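Local coordinates for protein predicted acetamidase/formamidase (Thermoanaerobacter tengcongensis, PDB 3TKK) that probably hydrolyses carbon-nitrogen bonds in linear amides such as acetamide or formamide, and binds zinc and calcium ions, at residues Leu126-Lys131 with His186-Asp191; Met158-Ile163 with Leu282-Phe287. All blocks are in the same frame, centred on the assembly; numbering follows the deposited sequence.

Overall arrangement
From the N terminus, the chain first reaches Leu126-Lys131, which holds strand 127-129 at one edge of a four-stranded antiparallel sheet, then Met158-Ile163 in the loop after strand 155-157. His186-Asp191, which starts at the end of strand 180-186, comes back to the first of these and closes the loop of interaction 1; interaction 2 closes only when strand 283-290 meets Met158-Ile163. The segments alternate, so the two loops cross rather than nest. Interaction 1 joins the small sheet to the zinc-binding strand end, interaction 2 the calcium-binding loop to the nine-stranded sheet. They meet directly: Asp191 OD2 forms a salt bridge with Arg286 NH2, and one water molecule binds both metals.

Interaction 1 of 2, residues Leu126-Lys131 with His186-Asp191. With ZN (zinc ion), chain F.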
loop_
_atom_site.group_PDB
_atom_site.type_symbol
_atom_site.label_atom_id
_atom_site.label_comp_id
_atom_site.label_asym_id
_atom_site.label_seq_id
_atom_site.Cartn_x
_atom_site.Cartn_y
_atom_site.Cartn_z
ATOM N N LEU A 126 -6.254 -1.527 -25.231
ATOM C CA LEU A 126 -6.582 -1.498 -23.847
ATOM C C LEU A 126 -7.469 -0.297 -23.509
ATOM O O LEU A 126 -7.044 0.852 -23.707
ATOM C CB LEU A 126 -5.277 -1.291 -23.085
ATOM C CG LEU A 126 -4.860 -2.019 -21.834
ATOM C CD1 LEU A 126 -4.752 -3.359 -22.249
ATOM C CD2 LEU A 126 -3.485 -1.569 -21.380
ATOM N N ALA A 127 -8.638 -0.536 -22.922
ATOM C CA ALA A 127 -9.477 0.565 -22.478
ATOM C C ALA A 127 -9.655 0.389 -20.995
ATOM O O ALA A 127 -9.876 -0.727 -20.552
ATOM C CB ALA A 127 -10.858 0.532 -23.206
ATOM N N LEU A 128 -9.536 1.447 -20.193
ATOM C CA LEU A 128 -9.508 1.211 -18.742
ATOM C C LEU A 128 -10.595 2.010 -18.094
ATOM O O LEU A 128 -10.611 3.274 -18.210
ATOM C CB LEU A 128 -8.196 1.724 -18.100
ATOM C CG LEU A 128 -6.989 1.091 -18.823
ATOM C CD1 LEU A 128 -5.713 1.816 -18.291
ATOM C CD2 LEU A 128 -6.889 -0.385 -18.530
ATOM N N PRO A 129 -11.454 1.313 -17.335
ATOM C CA PRO A 129 -12.671 1.977 -16.719
ATOM C C PRO A 129 -12.227 3.174 -15.887
ATOM O O PRO A 129 -11.180 3.048 -15.216
ATOM C CB PRO A 129 -13.231 0.854 -15.826
ATOM C CG PRO A 129 -12.957 -0.510 -16.813
ATOM C CD PRO A 129 -11.389 -0.126 -16.995
ATOM N N VAL A 130 -12.953 4.300 -15.894
ATOM C CA VAL A 130 -12.412 5.506 -15.179
ATOM C C VAL A 130 -12.565 5.289 -13.682
ATOM O O VAL A 130 -13.451 4.512 -13.262
ATOM C CB VAL A 130 -13.139 6.822 -15.599
ATOM C CG1 VAL A 130 -12.674 7.167 -17.006
ATOM C CG2 VAL A 130 -14.664 6.607 -15.595
ATOM N N LYS A 131 -11.682 5.884 -12.894
ATOM C CA LYS A 131 -11.843 5.913 -11.411
ATOM C C LYS A 131 -11.432 7.310 -10.987
ATOM O O LYS A 131 -10.342 7.548 -10.497
ATOM C CB LYS A 131 -11.006 4.821 -10.726
ATOM C CG LYS A 131 -11.538 3.394 -11.097
ATOM C CD LYS A 131 -10.501 2.434 -10.382
ATOM C CE LYS A 131 -10.994 0.924 -10.541
ATOM N NZ LYS A 131 -9.723 0.139 -10.440
ATOM N N HIS A 186 -7.831 13.369 -11.851
ATOM C CA HIS A 186 -7.260 12.232 -12.645
ATOM C C HIS A 186 -8.441 11.396 -12.988
ATOM O O HIS A 186 -9.268 11.253 -12.119
ATOM C CB HIS A 186 -6.252 11.337 -11.912
ATOM C CG HIS A 186 -5.022 12.050 -11.452
ATOM N ND1 HIS A 186 -4.327 11.675 -10.338
ATOM C CD2 HIS A 186 -4.347 13.078 -11.987
ATOM C CE1 HIS A 186 -3.356 12.537 -10.110
ATOM N NE2 HIS A 186 -3.351 13.402 -11.117
ATOM N N ALA A 187 -8.588 11.017 -14.255
ATOM C CA ALA A 187 -9.633 10.048 -14.606
ATOM C C ALA A 187 -9.335 8.612 -14.063
ATOM O O ALA A 187 -10.233 7.744 -14.004
ATOM C CB ALA A 187 -9.676 9.968 -16.133
ATOM N N LEU A 188 -8.087 8.357 -13.748
ATOM C CA LEU A 188 -7.527 7.067 -13.323
ATOM C C LEU A 188 -6.095 7.277 -12.833
ATOM O O LEU A 188 -5.379 7.931 -13.488
ATOM C CB LEU A 188 -7.373 6.133 -14.492
ATOM C CG LEU A 188 -7.177 4.635 -14.117
ATOM C CD1 LEU A 188 -8.145 4.087 -13.026
ATOM C CD2 LEU A 188 -7.162 3.782 -15.464
ATOM N N MET A 189 -5.715 6.590 -11.763
ATOM C CA MET A 189 -4.300 6.630 -11.305
ATOM C C MET A 189 -4.164 5.417 -10.363
ATOM O O MET A 189 -5.100 5.080 -9.615
ATOM C CB MET A 189 -4.021 7.960 -10.503
ATOM C CG MET A 189 -2.464 8.117 -10.119
ATOM S SD MET A 189 -2.314 9.330 -8.801
ATOM C CE MET A 189 -2.803 8.269 -7.458
ATOM N N GLY A 190 -3.013 4.763 -10.359
ATOM C CA GLY A 190 -2.723 3.781 -9.381
ATOM C C GLY A 190 -1.903 4.263 -8.230
ATOM O O GLY A 190 -1.034 5.190 -8.333
ATOM N N ASP A 191 -1.985 3.520 -7.147
ATOM C CA ASP A 191 -1.307 3.964 -5.935
ATOM C C ASP A 191 0.178 3.970 -6.260
ATOM O O ASP A 191 0.744 3.038 -6.973
ATOM C CB ASP A 191 -1.416 2.955 -4.724
ATOM C CG ASP A 191 -2.710 3.191 -3.861
ATOM O OD1 ASP A 191 -3.320 4.302 -3.921
ATOM O OD2 ASP A 191 -3.137 2.273 -3.149
HETATM ZN ZN ZN F . -1.931 14.835 -11.731
HETATM O O HOH W 1 -7.992 6.685 -9.872
HETATM O O HOH W 2 -0.270 14.175 -10.753
#
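Leu188 sends its two methyl groups to different partners on Leu128-Lys131. With CG anti to the backbone N (chi1 -163°), CD2 lies 3.5 Å from Leu128 CB, and the two leucine side chains run at about a right angle. CD1 turns the other way, to the aliphatic part of Lys131, 3.7 Å from its CB. The extended lysine chain passes this methyl with CG and CD, then carries its amine away, which suits a lysine on the exposed border of an apolar contact. Packing of Leu128 on Thr270 of the second subunit places this small core next to the dimer interface. Beside it, Val130 CG1 approaches Ala187 CB at 4.2 Å; a side chain as short as alanine is consistent with the close backbones here. Lys131 N donates to Ala187 O over 2.6 Å, clearly bent (147° at the hydrogen). Water 1 extends the link, donating to Lys131 O at 2.6 Å and accepting a weak bond from Met189 N. His186 turns its imidazole away from Lys131, and NE2 binds zinc at 2.1 Å. The contact joins the edge of an antiparallel sheet to the end of strand 180-186, where Asp184, His186 and Glu200 contribute to a zinc site beside a calcium ion.

Interaction 2 of 2, residues Met158-Ile163 with Leu282-Phe287; sequences MDTTLI and LKTARF. With CA (calcium ion), chain G.
Met158 meets Thr284 through its backbone: its carbonyl O lies 3.6 Å from Thr284 CG2, a methyl set anti to the backbone N. The thioether leads away from the strand, while Thr284 OG1 is hydrogen-bonded to Ser233. Asp159 turns to the calcium ion and grips it with both carboxylate oxygens, OD1 at 2.3 Å and OD2 at 2.6 Å; Asn157, Asp184 and three waters complete the site. An aspartate suits this place, its short charged arm reaching the ion directly from the loop. Thr160 folds its hydroxyl back on the loop, OG1 donating to Met158 O at 2.9 Å from above the carbonyl plane, and the Thr160 hydroxyl is also hydrogen-bonded to Ser276. Thr160 also begins a type I beta turn that ends at Ile163. The turn and the residues before it lay the metal-binding loop against strand 283-290 of the large mixed sheet. At the turn's second position, Thr161 OG1 stands 3.8 Å from Arg286 NH1, but its hydrogen-bond partner is Asp191. Leu162 then lies over one face of the Arg286 guanidinium, with CG 3.8 Å above the plane and offset toward the rim, and CD1 is 3.6 Å from NE. Extended from CG to NE, the arginine holds Asp191 in a salt bridge through NH2, with Gln274 and Ser276 receiving NE and NH1. An alanine here would probably leave the Asp191 carboxylate without its positive mate and open a gap beneath Leu162.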
loop_
_atom_site.group_PDB
_atom_site.type_symbol
_atom_site.label_atom_id
_atom_site.label_comp_id
_atom_site.label_asym_id
_atom_site.label_seq_id
_atom_site.Cartn_x
_atom_site.Cartn_y
_atom_site.Cartn_z
ATOM N N MET A 158 -1.427 15.451 -2.677
ATOM C CA MET A 158 -1.355 14.179 -1.990
ATOM C C MET A 158 -1.585 12.942 -2.911
ATOM O O MET A 158 -1.339 11.848 -2.440
ATOM C CB MET A 158 -2.417 14.145 -0.890
ATOM C CG MET A 158 -2.373 15.220 0.123
ATOM S SD MET A 158 -3.597 15.028 1.451
ATOM C CE MET A 158 -4.967 15.760 0.573
ATOM N N ASP A 159 -2.166 13.127 -4.130
ATOM C CA ASP A 159 -2.367 12.075 -5.162
ATOM C C ASP A 159 -2.768 10.801 -4.483
ATOM O O ASP A 159 -2.164 9.696 -4.658
ATOM C CB ASP A 159 -1.164 11.846 -6.076
ATOM C CG ASP A 159 -0.930 13.020 -7.086
ATOM O OD1 ASP A 159 -1.818 13.841 -7.421
ATOM O OD2 ASP A 159 0.257 13.290 -7.352
ATOM N N THR A 160 -3.890 10.926 -3.773
ATOM C CA THR A 160 -4.482 9.811 -3.061
ATOM C C THR A 160 -5.751 9.240 -3.703
ATOM O O THR A 160 -6.748 9.973 -3.821
ATOM C CB THR A 160 -4.691 10.260 -1.556
ATOM O OG1 THR A 160 -3.376 10.478 -0.939
ATOM C CG2 THR A 160 -5.471 9.156 -0.839
ATOM N N THR A 161 -5.777 7.927 -4.084
ATOM C CA THR A 161 -6.772 7.395 -4.934
ATOM C C THR A 161 -8.060 7.352 -4.132
ATOM O O THR A 161 -9.126 7.404 -4.716
ATOM C CB THR A 161 -6.434 5.848 -5.291
ATOM O OG1 THR A 161 -5.967 5.227 -4.063
ATOM C CG2 THR A 161 -5.200 5.832 -6.445
ATOM N N LEU A 162 -7.979 7.313 -2.799
ATOM C CA LEU A 162 -9.211 7.303 -2.009
ATOM C C LEU A 162 -10.122 8.611 -2.210
ATOM O O LEU A 162 -11.212 8.636 -1.702
ATOM C CB LEU A 162 -8.853 7.142 -0.490
ATOM C CG LEU A 162 -8.027 5.859 -0.079
ATOM C CD1 LEU A 162 -7.882 5.839 1.496
ATOM C CD2 LEU A 162 -8.747 4.640 -0.737
ATOM N N ILE A 163 -9.507 9.776 -2.577
ATOM C CA ILE A 163 -10.283 11.008 -2.668
ATOM C C ILE A 163 -11.081 10.995 -3.938
ATOM O O ILE A 163 -10.580 11.471 -4.936
ATOM C CB ILE A 163 -9.279 12.243 -2.522
ATOM C CG1 ILE A 163 -8.555 12.010 -1.188
ATOM C CG2 ILE A 163 -10.133 13.614 -2.552
ATOM C CD1 ILE A 163 -7.388 13.247 -0.728
ATOM N N LEU A 282 7.580 15.377 -1.978
ATOM C CA LEU A 282 7.538 14.519 -0.834
ATOM C C LEU A 282 6.678 13.351 -1.256
ATOM O O LEU A 282 5.777 13.533 -2.185
ATOM C CB LEU A 282 6.861 15.299 0.272
ATOM C CG LEU A 282 7.386 16.627 0.803
ATOM C CD1 LEU A 282 6.539 17.202 2.077
ATOM C CD2 LEU A 282 8.952 16.599 1.169
ATOM N N LYS A 283 6.853 12.188 -0.597
ATOM C CA LYS A 283 5.964 10.923 -0.827
ATOM C C LYS A 283 4.868 10.960 0.182
ATOM O O LYS A 283 5.008 11.620 1.211
ATOM C CB LYS A 283 6.841 9.667 -0.580
ATOM C CG LYS A 283 8.313 9.952 -1.304
ATOM C CD LYS A 283 8.977 8.635 -1.418
ATOM C CE LYS A 283 10.283 8.605 -2.315
ATOM N NZ LYS A 283 10.468 9.960 -2.717
ATOM N N THR A 284 3.738 10.417 -0.226
ATOM C CA THR A 284 2.597 10.464 0.577
ATOM C C THR A 284 2.197 8.961 0.812
ATOM O O THR A 284 2.126 8.107 -0.107
ATOM C CB THR A 284 1.488 11.177 -0.140
ATOM O OG1 THR A 284 1.845 12.540 -0.370
ATOM C CG2 THR A 284 0.230 11.146 0.704
ATOM N N ALA A 285 1.870 8.662 2.073
ATOM C CA ALA A 285 1.428 7.381 2.474
ATOM C C ALA A 285 0.225 7.516 3.303
ATOM O O ALA A 285 -0.170 8.634 3.688
ATOM C CB ALA A 285 2.552 6.671 3.391
ATOM N N ARG A 286 -0.342 6.372 3.625
ATOM C CA ARG A 286 -1.479 6.408 4.442
ATOM C C ARG A 286 -1.603 5.260 5.381
ATOM O O ARG A 286 -0.946 4.242 5.180
ATOM C CB ARG A 286 -2.707 6.582 3.599
ATOM C CG ARG A 286 -3.052 5.521 2.676
ATOM C CD ARG A 286 -4.052 6.020 1.605
ATOM N NE ARG A 286 -4.447 4.803 0.875
ATOM C CZ ARG A 286 -4.073 4.486 -0.377
ATOM N NH1 ARG A 286 -3.533 5.398 -1.165
ATOM N NH2 ARG A 286 -4.510 3.325 -0.926
ATOM N N PHE A 287 -2.402 5.407 6.436
ATOM C CA PHE A 287 -2.771 4.215 7.238
ATOM C C PHE A 287 -4.272 4.011 7.390
ATOM O O PHE A 287 -4.990 4.873 7.882
ATOM C CB PHE A 287 -2.086 4.304 8.612
ATOM C CG PHE A 287 -2.259 3.031 9.429
ATOM C CD1 PHE A 287 -1.538 1.895 9.087
ATOM C CD2 PHE A 287 -3.053 3.016 10.580
ATOM C CE1 PHE A 287 -1.683 0.702 9.768
ATOM C CE2 PHE A 287 -3.178 1.783 11.288
ATOM C CZ PHE A 287 -2.454 0.663 10.934
HETATM CA CA CA G . -0.519 15.401 -8.585
HETATM O O HOH W 2 -0.270 14.175 -10.753
HETATM O O HOH W 3 0.306 17.443 -9.749
HETATM O O HOH W 4 1.916 15.364 -8.946
#